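PDB 3BGK: ADP-dependent (S)-NAD(P)H-hydrate dehydratase from Streptococcus mutans, which probably catalyses the ADP-dependent dehydration of the S-form of NAD(P)HX, restoring NAD(P)H from its hydrated, damaged form. Local coordinates for residues 47-52 and 56-61; 80-85 and 103-108; 96-101 and 108-113; 112-117 and 138-143; 121-126 and 154-159. All coordinates share one frame; numbering follows the deposited sequence.

Interaction 1 (47-52 and 56-61)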
# COMPACT_ATOMS: atom_id res chain seq x y z
N LYS A 47 -19.61 11.42 -22.17
CA LYS A 47 -20.29 12.70 -22.13
C LYS A 47 -20.01 13.43 -20.81
O LYS A 47 -19.85 12.78 -19.78
CB LYS A 47 -21.80 12.51 -22.32
CG LYS A 47 -22.19 12.08 -23.74
CD LYS A 47 -23.55 12.65 -24.16
CE LYS A 47 -24.70 11.79 -23.66
NZ LYS A 47 -26.01 12.50 -23.80
N PRO A 48 -19.98 14.77 -20.84
CA PRO A 48 -19.80 15.49 -19.58
C PRO A 48 -20.94 15.14 -18.63
O PRO A 48 -22.08 14.96 -19.07
CB PRO A 48 -19.91 16.97 -19.99
CG PRO A 48 -19.59 16.98 -21.45
CD PRO A 48 -20.12 15.69 -21.98
N ARG A 49 -20.62 15.02 -17.35
CA ARG A 49 -21.61 14.57 -16.37
C ARG A 49 -22.67 15.64 -16.11
O ARG A 49 -22.34 16.82 -15.94
CB ARG A 49 -20.93 14.13 -15.07
CG ARG A 49 -20.19 12.81 -15.18
CD ARG A 49 -19.61 12.36 -13.84
NE ARG A 49 -19.30 10.94 -13.87
CZ ARG A 49 -18.97 10.19 -12.82
NH1 ARG A 49 -18.88 10.73 -11.61
NH2 ARG A 49 -18.71 8.91 -12.99
N PRO A 50 -23.95 15.23 -16.11
CA PRO A 50 -25.06 16.11 -15.71
C PRO A 50 -24.86 16.63 -14.30
O PRO A 50 -24.51 15.87 -13.39
CB PRO A 50 -26.28 15.18 -15.76
CG PRO A 50 -25.91 14.11 -16.73
CD PRO A 50 -24.43 13.90 -16.54
N LEU A 51 -25.06 17.94 -14.13
CA LEU A 51 -24.79 18.65 -12.89
C LEU A 51 -25.68 18.22 -11.74
O LEU A 51 -25.22 18.06 -10.60
CB LEU A 51 -24.92 20.16 -13.10
CG LEU A 51 -24.01 20.82 -14.14
CD1 LEU A 51 -24.16 22.33 -14.07
CD2 LEU A 51 -22.55 20.41 -13.97
N ASN A 52 -26.96 18.02 -12.04
CA ASN A 52 -27.95 17.67 -11.05
C ASN A 52 -27.80 16.23 -10.60
O ASN A 52 -27.35 15.97 -9.47
N GLY A 56 -26.51 6.91 -8.44
CA GLY A 56 -27.53 6.11 -9.11
C GLY A 56 -27.36 6.11 -10.62
O GLY A 56 -27.26 5.05 -11.25
N THR A 57 -27.32 7.32 -11.19
CA THR A 57 -27.06 7.55 -12.61
C THR A 57 -25.77 6.86 -13.05
O THR A 57 -25.68 6.36 -14.18
CB THR A 57 -26.93 9.07 -12.89
OG1 THR A 57 -26.91 9.30 -14.31
N PHE A 58 -24.79 6.82 -12.15
CA PHE A 58 -23.46 6.30 -12.47
C PHE A 58 -23.30 4.82 -12.14
O PHE A 58 -22.24 4.24 -12.38
CB PHE A 58 -22.40 7.18 -11.83
CG PHE A 58 -22.56 8.63 -12.16
CD1 PHE A 58 -22.91 9.54 -11.18
CD2 PHE A 58 -22.42 9.07 -13.47
CE1 PHE A 58 -23.09 10.88 -11.49
CE2 PHE A 58 -22.60 10.40 -13.79
CZ PHE A 58 -22.93 11.31 -12.80
N GLY A 59 -24.36 4.22 -11.61
CA GLY A 59 -24.51 2.77 -11.54
C GLY A 59 -23.75 2.09 -10.42
O GLY A 59 -22.77 2.61 -9.90
N ARG A 60 -24.24 0.90 -10.06
CA ARG A 60 -23.64 0.07 -9.02
C ARG A 60 -23.19 -1.25 -9.64
O ARG A 60 -24.00 -1.96 -10.25
CB ARG A 60 -24.63 -0.20 -7.89
CG ARG A 60 -25.35 1.03 -7.36
CD ARG A 60 -26.36 0.67 -6.27
N VAL A 61 -21.91 -1.55 -9.48
CA VAL A 61 -21.34 -2.78 -10.00
C VAL A 61 -20.99 -3.71 -8.86
O VAL A 61 -20.43 -3.27 -7.85
CB VAL A 61 -20.06 -2.53 -10.84
CG1 VAL A 61 -19.59 -3.81 -11.51
CG2 VAL A 61 -20.30 -1.45 -11.88

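Interaction 2 (80-85 and 103-108)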
# COMPACT_ATOMS: atom_id res chain seq x y z
N ALA A 80 -9.80 -0.78 -11.92
CA ALA A 80 -10.24 -0.23 -13.20
C ALA A 80 -11.67 0.28 -13.14
O ALA A 80 -11.99 1.34 -13.68
CB ALA A 80 -10.08 -1.26 -14.30
N CYS A 81 -12.54 -0.48 -12.47
CA CYS A 81 -13.96 -0.17 -12.41
C CYS A 81 -14.23 1.13 -11.66
O CYS A 81 -15.04 1.94 -12.11
CB CYS A 81 -14.75 -1.31 -11.78
SG CYS A 81 -16.53 -1.11 -11.94
N VAL A 82 -13.55 1.32 -10.53
CA VAL A 82 -13.71 2.53 -9.72
C VAL A 82 -13.15 3.72 -10.48
O VAL A 82 -13.80 4.78 -10.57
CB VAL A 82 -13.03 2.41 -8.33
CG1 VAL A 82 -13.18 3.70 -7.53
CG2 VAL A 82 -13.63 1.27 -7.54
N ASN A 83 -11.97 3.55 -11.05
CA ASN A 83 -11.30 4.64 -11.74
C ASN A 83 -12.03 5.07 -13.00
O ASN A 83 -11.92 6.22 -13.41
CB ASN A 83 -9.83 4.29 -11.99
CG ASN A 83 -9.00 4.33 -10.72
OD1 ASN A 83 -8.97 5.35 -10.03
ND2 ASN A 83 -8.31 3.24 -10.41
N SER A 84 -12.80 4.16 -13.60
CA SER A 84 -13.67 4.48 -14.73
C SER A 84 -14.91 5.30 -14.35
O SER A 84 -15.59 5.86 -15.22
CB SER A 84 -14.08 3.21 -15.48
OG SER A 84 -12.92 2.53 -15.93
N GLY A 85 -15.21 5.37 -13.05
CA GLY A 85 -16.27 6.24 -12.57
C GLY A 85 -17.56 5.57 -12.14
O GLY A 85 -18.56 6.26 -11.95
N SER A 103 -6.11 -2.38 0.64
CA SER A 103 -4.83 -1.69 0.59
C SER A 103 -4.79 -0.79 -0.65
O SER A 103 -4.28 0.32 -0.59
CB SER A 103 -3.65 -2.66 0.60
OG SER A 103 -3.53 -3.37 -0.63
N HIS A 104 -5.35 -1.28 -1.75
CA HIS A 104 -5.37 -0.55 -3.02
C HIS A 104 -6.56 0.39 -3.14
O HIS A 104 -6.45 1.45 -3.75
CB HIS A 104 -5.44 -1.52 -4.20
CG HIS A 104 -4.17 -2.27 -4.45
ND1 HIS A 104 -3.15 -1.76 -5.21
CD2 HIS A 104 -3.76 -3.49 -4.03
CE1 HIS A 104 -2.16 -2.63 -5.26
NE2 HIS A 104 -2.50 -3.69 -4.54
N LEU A 105 -7.68 -0.04 -2.56
CA LEU A 105 -9.00 0.51 -2.90
C LEU A 105 -10.01 0.43 -1.74
O LEU A 105 -10.90 -0.43 -1.73
CB LEU A 105 -9.54 -0.24 -4.13
CG LEU A 105 -10.68 0.32 -4.98
CD1 LEU A 105 -10.22 1.52 -5.82
CD2 LEU A 105 -11.20 -0.78 -5.86
N PRO A 106 -9.89 1.34 -0.75
CA PRO A 106 -10.88 1.43 0.32
C PRO A 106 -12.25 1.89 -0.18
O PRO A 106 -13.26 1.71 0.51
CB PRO A 106 -10.28 2.45 1.29
CG PRO A 106 -9.31 3.22 0.50
CD PRO A 106 -8.81 2.33 -0.58
N GLU A 107 -12.28 2.47 -1.38
CA GLU A 107 -13.52 2.91 -2.04
C GLU A 107 -14.51 1.78 -2.35
O GLU A 107 -15.68 2.05 -2.62
CB GLU A 107 -13.18 3.64 -3.34
CG GLU A 107 -12.62 5.04 -3.17
CD GLU A 107 -11.11 5.08 -3.03
OE1 GLU A 107 -10.47 4.01 -2.88
OE2 GLU A 107 -10.55 6.19 -3.08
N ALA A 108 -14.04 0.53 -2.34
CA ALA A 108 -14.88 -0.61 -2.70
C ALA A 108 -15.17 -1.50 -1.51
O ALA A 108 -14.26 -1.97 -0.83
CB ALA A 108 -14.23 -1.41 -3.81

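Interaction 3 (96-101 and 108-113)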
# COMPACT_ATOMS: atom_id res chain seq x y z
N ASP A 96 -9.56 -14.06 2.49
CA ASP A 96 -8.13 -13.71 2.69
C ASP A 96 -7.56 -12.71 1.66
O ASP A 96 -6.37 -12.44 1.65
CB ASP A 96 -7.26 -14.97 2.71
CG ASP A 96 -7.73 -16.02 3.73
OD1 ASP A 96 -7.29 -17.18 3.64
OD2 ASP A 96 -8.55 -15.68 4.63
N ASN A 97 -8.43 -12.17 0.81
CA ASN A 97 -8.02 -11.27 -0.27
C ASN A 97 -8.60 -9.86 -0.10
O ASN A 97 -8.25 -8.94 -0.84
CB ASN A 97 -8.43 -11.88 -1.61
CG ASN A 97 -8.03 -11.03 -2.79
OD1 ASN A 97 -6.86 -10.65 -2.94
ND2 ASN A 97 -8.99 -10.72 -3.65
N ILE A 98 -9.48 -9.72 0.89
CA ILE A 98 -10.14 -8.44 1.17
C ILE A 98 -9.16 -7.36 1.66
O ILE A 98 -9.27 -6.20 1.26
CB ILE A 98 -11.33 -8.62 2.16
CG1 ILE A 98 -12.47 -9.37 1.47
CG2 ILE A 98 -11.82 -7.27 2.70
CD1 ILE A 98 -13.35 -10.17 2.41
N THR A 99 -8.20 -7.76 2.50
CA THR A 99 -7.21 -6.82 3.04
C THR A 99 -6.36 -6.20 1.92
O THR A 99 -6.14 -4.98 1.90
CB THR A 99 -6.28 -7.50 4.07
OG1 THR A 99 -7.06 -8.02 5.15
CG2 THR A 99 -5.27 -6.50 4.64
N ALA A 100 -5.89 -7.05 1.01
CA ALA A 100 -5.08 -6.61 -0.12
C ALA A 100 -5.88 -5.70 -1.05
O ALA A 100 -5.35 -4.70 -1.53
CB ALA A 100 -4.53 -7.82 -0.88
N LEU A 101 -7.15 -6.04 -1.28
CA LEU A 101 -8.03 -5.19 -2.07
C LEU A 101 -8.15 -3.81 -1.45
O LEU A 101 -8.03 -2.79 -2.14
CB LEU A 101 -9.43 -5.80 -2.23
CG LEU A 101 -10.44 -4.90 -2.96
CD1 LEU A 101 -10.44 -5.13 -4.46
CD2 LEU A 101 -11.82 -5.06 -2.41
N ALA A 108 -14.04 0.53 -2.34
CA ALA A 108 -14.88 -0.61 -2.70
C ALA A 108 -15.17 -1.50 -1.51
O ALA A 108 -14.26 -1.97 -0.83
CB ALA A 108 -14.23 -1.41 -3.81
N MSE A 109 -16.45 -1.75 -1.26
CA MSE A 109 -16.83 -2.70 -0.23
C MSE A 109 -16.46 -4.10 -0.71
O MSE A 109 -16.55 -4.40 -1.90
CB MSE A 109 -18.31 -2.60 0.11
CG MSE A 109 -18.74 -3.42 1.33
SE MSE A 109 -19.36 -5.21 0.84
CE MSE A 109 -21.28 -4.81 0.81
N ALA A 110 -16.02 -4.94 0.21
CA ALA A 110 -15.63 -6.31 -0.12
C ALA A 110 -16.12 -7.26 0.95
O ALA A 110 -16.06 -6.95 2.14
CB ALA A 110 -14.12 -6.41 -0.27
N PHE A 111 -16.58 -8.43 0.53
CA PHE A 111 -17.02 -9.47 1.46
C PHE A 111 -16.63 -10.85 0.97
O PHE A 111 -16.22 -11.03 -0.18
CB PHE A 111 -18.54 -9.37 1.74
CG PHE A 111 -19.40 -9.65 0.53
CD1 PHE A 111 -20.03 -10.87 0.38
CD2 PHE A 111 -19.59 -8.68 -0.45
CE1 PHE A 111 -20.82 -11.13 -0.73
CE2 PHE A 111 -20.38 -8.94 -1.57
CZ PHE A 111 -20.99 -10.16 -1.71
N ASP A 112 -16.76 -11.83 1.86
CA ASP A 112 -16.48 -13.22 1.57
C ASP A 112 -17.57 -13.76 0.64
O ASP A 112 -18.76 -13.75 0.98
CB ASP A 112 -16.47 -14.01 2.88
CG ASP A 112 -15.82 -15.37 2.76
OD1 ASP A 112 -15.73 -15.93 1.64
OD2 ASP A 112 -15.41 -15.91 3.81
N MSE A 113 -17.15 -14.23 -0.53
CA MSE A 113 -18.11 -14.76 -1.50
C MSE A 113 -18.84 -16.02 -1.04
O MSE A 113 -19.88 -16.37 -1.61
CB MSE A 113 -17.46 -14.95 -2.87
CG MSE A 113 -16.25 -15.88 -2.89
SE MSE A 113 -15.48 -16.11 -4.68
CE MSE A 113 -17.06 -16.58 -5.65

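Interaction 4 (112-117 and 138-143)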
# COMPACT_ATOMS: atom_id res chain seq x y z
N ASP A 112 -16.76 -11.83 1.86
CA ASP A 112 -16.48 -13.22 1.57
C ASP A 112 -17.57 -13.76 0.64
O ASP A 112 -18.76 -13.75 0.98
CB ASP A 112 -16.47 -14.01 2.88
CG ASP A 112 -15.82 -15.37 2.76
OD1 ASP A 112 -15.73 -15.93 1.64
OD2 ASP A 112 -15.41 -15.91 3.81
N MSE A 113 -17.15 -14.23 -0.53
CA MSE A 113 -18.11 -14.76 -1.50
C MSE A 113 -18.84 -16.02 -1.04
O MSE A 113 -19.88 -16.37 -1.61
CB MSE A 113 -17.46 -14.95 -2.87
CG MSE A 113 -16.25 -15.88 -2.89
SE MSE A 113 -15.48 -16.11 -4.68
CE MSE A 113 -17.06 -16.58 -5.65
N VAL A 114 -18.33 -16.69 0.00
CA VAL A 114 -19.00 -17.88 0.57
C VAL A 114 -20.27 -17.51 1.34
O VAL A 114 -21.11 -18.37 1.62
CB VAL A 114 -18.09 -18.76 1.49
CG1 VAL A 114 -16.73 -19.03 0.85
CG2 VAL A 114 -17.92 -18.13 2.87
N GLU A 115 -20.38 -16.23 1.70
CA GLU A 115 -21.54 -15.74 2.44
C GLU A 115 -22.73 -15.61 1.50
O GLU A 115 -22.95 -14.57 0.87
CB GLU A 115 -21.20 -14.43 3.18
CG GLU A 115 -20.23 -14.65 4.36
CD GLU A 115 -19.52 -13.38 4.84
OE1 GLU A 115 -19.42 -12.40 4.07
OE2 GLU A 115 -19.06 -13.37 6.00
N LYS A 116 -23.49 -16.70 1.41
CA LYS A 116 -24.53 -16.89 0.40
C LYS A 116 -25.64 -15.85 0.44
O LYS A 116 -26.08 -15.37 -0.61
CB LYS A 116 -25.13 -18.30 0.51
N ASP A 117 -26.10 -15.50 1.64
CA ASP A 117 -27.22 -14.57 1.80
C ASP A 117 -26.82 -13.13 1.50
O ASP A 117 -27.62 -12.36 0.95
CB ASP A 117 -27.85 -14.70 3.19
CG ASP A 117 -28.79 -15.91 3.31
OD1 ASP A 117 -29.05 -16.60 2.29
OD2 ASP A 117 -29.28 -16.18 4.44
N ASP A 138 -12.96 -24.33 -9.13
CA ASP A 138 -13.22 -25.27 -8.03
C ASP A 138 -14.70 -25.30 -7.60
O ASP A 138 -15.55 -24.69 -8.25
CB ASP A 138 -12.30 -24.98 -6.83
CG ASP A 138 -12.46 -23.57 -6.26
OD1 ASP A 138 -11.73 -23.24 -5.30
OD2 ASP A 138 -13.32 -22.80 -6.76
N ASP A 139 -14.99 -26.01 -6.51
CA ASP A 139 -16.37 -26.15 -6.05
C ASP A 139 -17.02 -24.82 -5.62
O ASP A 139 -18.18 -24.58 -5.93
CB ASP A 139 -16.47 -27.20 -4.94
CG ASP A 139 -16.53 -28.63 -5.50
OD1 ASP A 139 -17.05 -28.81 -6.62
OD2 ASP A 139 -16.05 -29.56 -4.81
N LEU A 140 -16.25 -23.98 -4.93
CA LEU A 140 -16.74 -22.66 -4.52
C LEU A 140 -17.13 -21.77 -5.71
O LEU A 140 -18.11 -21.03 -5.63
CB LEU A 140 -15.71 -21.94 -3.62
CG LEU A 140 -16.02 -20.51 -3.16
CD1 LEU A 140 -17.34 -20.44 -2.37
CD2 LEU A 140 -14.87 -19.93 -2.34
N ALA A 141 -16.37 -21.87 -6.80
CA ALA A 141 -16.65 -21.12 -8.03
C ALA A 141 -17.96 -21.55 -8.69
O ALA A 141 -18.76 -20.70 -9.11
CB ALA A 141 -15.49 -21.24 -8.99
N GLN A 142 -18.19 -22.86 -8.78
CA GLN A 142 -19.42 -23.41 -9.36
C GLN A 142 -20.67 -23.14 -8.52
O GLN A 142 -21.74 -22.88 -9.07
CB GLN A 142 -19.29 -24.91 -9.64
CG GLN A 142 -19.32 -25.27 -11.12
CD GLN A 142 -20.67 -24.97 -11.79
OE1 GLN A 142 -20.73 -24.33 -12.83
NE2 GLN A 142 -21.75 -25.44 -11.17
N THR A 143 -20.53 -23.21 -7.20
CA THR A 143 -21.61 -22.88 -6.27
C THR A 143 -22.01 -21.42 -6.47
O THR A 143 -23.19 -21.10 -6.63
CB THR A 143 -21.20 -23.16 -4.79
OG1 THR A 143 -21.03 -24.56 -4.59
CG2 THR A 143 -22.25 -22.64 -3.81

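Interaction 5 (121-126 and 154-159)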
# COMPACT_ATOMS: atom_id res chain seq x y z
N GLU A 121 -28.18 -10.71 -1.60
CA GLU A 121 -28.60 -9.33 -1.35
C GLU A 121 -27.85 -8.36 -2.26
O GLU A 121 -28.46 -7.46 -2.84
CB GLU A 121 -28.36 -8.94 0.12
CG GLU A 121 -29.33 -9.57 1.12
N GLN A 122 -26.55 -8.57 -2.40
CA GLN A 122 -25.71 -7.69 -3.20
C GLN A 122 -25.97 -7.77 -4.71
O GLN A 122 -25.82 -6.78 -5.42
CB GLN A 122 -24.22 -7.91 -2.90
CG GLN A 122 -23.77 -7.39 -1.53
CD GLN A 122 -23.96 -5.89 -1.35
OE1 GLN A 122 -23.71 -5.10 -2.27
NE2 GLN A 122 -24.39 -5.48 -0.16
N ILE A 123 -26.39 -8.95 -5.18
CA ILE A 123 -26.77 -9.10 -6.59
C ILE A 123 -27.99 -8.22 -6.91
O ILE A 123 -27.98 -7.50 -7.92
CB ILE A 123 -27.02 -10.59 -6.97
CG1 ILE A 123 -25.69 -11.35 -7.04
CG2 ILE A 123 -27.72 -10.70 -8.33
CD1 ILE A 123 -25.81 -12.84 -6.77
N THR A 124 -29.01 -8.26 -6.04
CA THR A 124 -30.23 -7.44 -6.21
C THR A 124 -29.98 -5.93 -6.11
O THR A 124 -30.76 -5.14 -6.65
CB THR A 124 -31.35 -7.80 -5.18
OG1 THR A 124 -31.04 -7.20 -3.91
CG2 THR A 124 -31.52 -9.31 -5.02
N ALA A 125 -28.93 -5.53 -5.39
CA ALA A 125 -28.56 -4.12 -5.26
C ALA A 125 -27.72 -3.60 -6.45
O ALA A 125 -27.61 -2.40 -6.66
CB ALA A 125 -27.83 -3.88 -3.94
N ALA A 126 -27.15 -4.53 -7.22
CA ALA A 126 -26.27 -4.18 -8.34
C ALA A 126 -27.03 -3.92 -9.64
O ALA A 126 -28.07 -4.55 -9.90
CB ALA A 126 -25.24 -5.28 -8.55
N PRO A 154 -33.65 -9.36 -15.22
CA PRO A 154 -33.66 -8.92 -16.63
C PRO A 154 -33.11 -7.50 -16.91
O PRO A 154 -32.59 -7.25 -18.00
CB PRO A 154 -35.14 -8.99 -17.01
CG PRO A 154 -35.75 -9.93 -16.00
CD PRO A 154 -35.01 -9.67 -14.74
N LYS A 155 -33.24 -6.58 -15.95
CA LYS A 155 -32.74 -5.21 -16.12
C LYS A 155 -31.22 -5.07 -15.88
O LYS A 155 -30.64 -4.01 -16.11
CB LYS A 155 -33.50 -4.24 -15.20
N GLN A 156 -30.59 -6.15 -15.42
CA GLN A 156 -29.17 -6.14 -15.08
C GLN A 156 -28.27 -6.50 -16.26
O GLN A 156 -28.64 -7.32 -17.10
CB GLN A 156 -28.90 -7.14 -13.95
CG GLN A 156 -29.44 -6.75 -12.60
CD GLN A 156 -29.05 -7.76 -11.54
OE1 GLN A 156 -29.06 -8.96 -11.78
NE2 GLN A 156 -28.68 -7.27 -10.36
N THR A 157 -27.09 -5.89 -16.31
CA THR A 157 -26.05 -6.26 -17.27
C THR A 157 -25.10 -7.27 -16.65
O THR A 157 -24.60 -7.08 -15.53
CB THR A 157 -25.28 -5.02 -17.76
OG1 THR A 157 -26.21 -4.02 -18.21
CG2 THR A 157 -24.34 -5.37 -18.91
N LEU A 158 -24.86 -8.36 -17.36
CA LEU A 158 -24.01 -9.43 -16.86
C LEU A 158 -22.79 -9.60 -17.74
O LEU A 158 -22.91 -9.88 -18.94
CB LEU A 158 -24.80 -10.75 -16.75
CG LEU A 158 -24.05 -12.01 -16.31
CD1 LEU A 158 -23.60 -11.93 -14.84
CD2 LEU A 158 -24.90 -13.26 -16.54
N ILE A 159 -21.62 -9.43 -17.13
CA ILE A 159 -20.35 -9.64 -17.81
C ILE A 159 -19.73 -10.93 -17.30
O ILE A 159 -19.52 -11.11 -16.10
CB ILE A 159 -19.37 -8.45 -17.63
CG1 ILE A 159 -20.08 -7.12 -17.89
CG2 ILE A 159 -18.18 -8.60 -18.57
CD1 ILE A 159 -19.39 -5.93 -17.27

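Interaction 1 (47-52 and 56-61)
NH2 of R49 is gripped by two oxygens, the backbone O of G85 and the side-chain OE1 of Q263, while the guanidinium that carries it lies flat on the ring of F58. The guanidinium and ring planes are only 19° apart, with centres 3.8 Å from each other, and CZ of R49 stands 17° off the ring normal, which makes this a cation-pi stack over a face. The overlap is offset toward the rim of the ring. NE of R49 comes nearest, 3.3 Å from CE2 of F58, and NH2 of R49 sits 3.7 Å from CD2 of F58. The aliphatic part of the arginine shares in the contact: CD of R49 is 3.6 Å from CZ of F58, so the chain, extended from CG to NE, passes over the CE2-CZ side of the ring before the guanidinium settles on the same face. On the opposite face of the ring, CB of T57 lies over the centre. T57 and F58 occupy the corner positions of a type I turn, closed by the bond from G59 N to G56 O at 3.0 Å, and this turn presents the ring to R49 just ahead of strand 60-64. A second subunit closes in here: P242 O of that subunit accepts from NH1 of R49, and its Y291 packs on the same arginine. With carbonyl and amide oxygens at its amino groups and pi electrons under its face, the buried guanidinium probably keeps its positive charge, although no carboxylate takes part in the stack.

Interaction 2 (80-85 and 103-108)
V82 and L105 make the apolar core of this contact, the two side chains lying side by side and running opposite ways. CG2 of V82 meets CD2 of L105 at 3.6 Å, and CD1 of L105 reaches the branch point, 3.9 Å from CB of V82. With chi1 of V82 at 178°, CG1 is trans to the backbone N, where it touches both CD1 of L105, at 4.1 Å, and CB of E107, at 4.2 Å. Only the methylene root of E107 joins in; its chain bends at chi2 (89°), and OE2 bonds to OG1 of T296 of a second subunit.

No polar bond joins the two segments; those within 80-85 close its helix. A80 O takes two donors from opposite faces of its plane, S84 OG at 2.7 Å and S84 N at 2.9 Å. The helix then ends in a Schellman motif, where G85 has positive phi and G85 N donates to V82 O at 2.9 Å. L105 already belongs to a type I turn that runs to A108.

The last turn of helix 71-83 thus packs on the turn that follows helix 98-104; both helices are crossovers on one face of a three-layer alpha/beta sandwich.

Interaction 3 (96-101 and 108-113)
A108, leading toward strand 109-112, meets L101, where CD2 of the leucine stands 4.2 Å from A108 O; that carbonyl also accepts from NE2 of H102. The next residue, the selenomethionine M109, points to the other side of the strand and leaves the helix to its neighbour. A110 carries the centre of the contact. Its CB lodges between two residues one helical turn apart, 3.4 Å from CD2 of L101 and 3.8 Å from CG1 of I98, with CG2 of I98 at 3.9 Å as well. So small a side chain lets the helix come close, the CA atoms of I98 and A110 being 6.0 Å apart. At F111 the strand offers backbone instead of side chain. CD1 of I98 lies 3.6 Å from F111 C and 3.8 Å from D112 N, whereas the CB of F111 points away from the helix. The isoleucine can reach along the strand because CG1 is trans to its carbonyl carbon (chi1 -70°) and CD1 extends the chain beyond it. D112 N donates to OH of Y68 of a second subunit. Helix and strand here are the last two elements of the beta-alpha-beta unit 88-93, 98-104, 109-112. The strand is outermost in the sheet of its chain and pairs with 88-93; helix 71-83 packs on N97, A100 and L101, and helix 116-125 lies against M109 and F111 across the sheet.

Interaction 4 (112-117 and 138-143)
A type I turn from D112 to E115, with an Asx turn at its first residue, carries the chain from strand 109-112 to helix 116-125, and here M113 and V114 pack on L140 in the first turn of helix 139-151. Both methyls of L140 touch CG1 of V114, CD1 at 3.6 Å and CD2 at 3.8 Å, with the side chains set roughly perpendicular. CG1 of V114 is trans to its carbonyl carbon (chi1 -47°), which turns that methyl to the leucine. The selenomethionine M113 adds a looser touch, its CG 4.3 Å from CD2 of L140. The side chain of M113 also lies about 8 Å from G134, a residue predicted to bind (6S)-NADPHX.

The polar bonds shape each side separately. V114 N reaches OD1 of D112 in a nearly straight bond of 3.2 Å (168°), coming from above the carboxylate plane, and E115 N closes the turn on D112 O at 3.0 Å. E115 is the N-cap of helix 116-125, and its OE1 is shared by R118, as a salt bridge, and by OH of Y68 of a second subunit. D138 caps the other helix: A141 N donates to OD2 of D138 on the anti side of the carboxylate at 3.2 Å. In the first turn, D139 O receives T143 N together with T143 OG1, the hydroxyl lying 3.1 Å away and above the carbonyl plane.

Interaction 5 (121-126 and 154-159)
The amide of Q156 reaches over to the end of helix 116-125, where NE2 of Q156 donates to A126 O at 2.8 Å. This bond is fairly straight (160°). Its acceptor lies close to the glutamine's own amide plane, while the donor stands above the carbonyl plane of A126. NE2 also faces I123 O, but that bond is weak and bent, and its very short length leaves its geometry doubtful. The torsions explain the reach: CG of Q156 is trans to the carbonyl carbon (chi1 -70°), and the chain runs extended from there (chi2 -177°). On the other end of the amide, OE1 accepts from E153 N, which fixes its rotation and fits NE2 as the group turned to the carbonyls.

I123 lies crosswise to the glutamine. Its CG2 is 4.1 Å from OE1 of Q156, and the residue also packs on V148 and A151 of helix 139-151. T124 folds its hydroxyl back on the helix, OG1 donating to E121 O at 2.8 Å.

A side chain from the loop before strand 157-161 thus binds the carbonyl of A126, just past the end of helix 116-125, joining successive beta-alpha-beta units of the three-layer alpha/beta sandwich.

Overall arrangement
Interactions 1, 2, 3 and 5 are buried, whereas interaction 4 is only partly so, with V114 exposed at its border. Interactions 2 and 3 share A108 and helix 98-104, and both depend on methyl packing. Interactions 3 and 4 share D112 and M113, moving from the edge strand to the helix ends beyond it. Helix 116-125 then links interactions 4 and 5 at its opposite ends. Interaction 1 touches interaction 2 through R49 and G85, and interaction 5 through R60. Charge on pi electrons marks interaction 1, amide-to-carbonyl bonding interaction 5. Interactions 1 to 4 all adjoin a second subunit; interaction 5 is touched by no other chain.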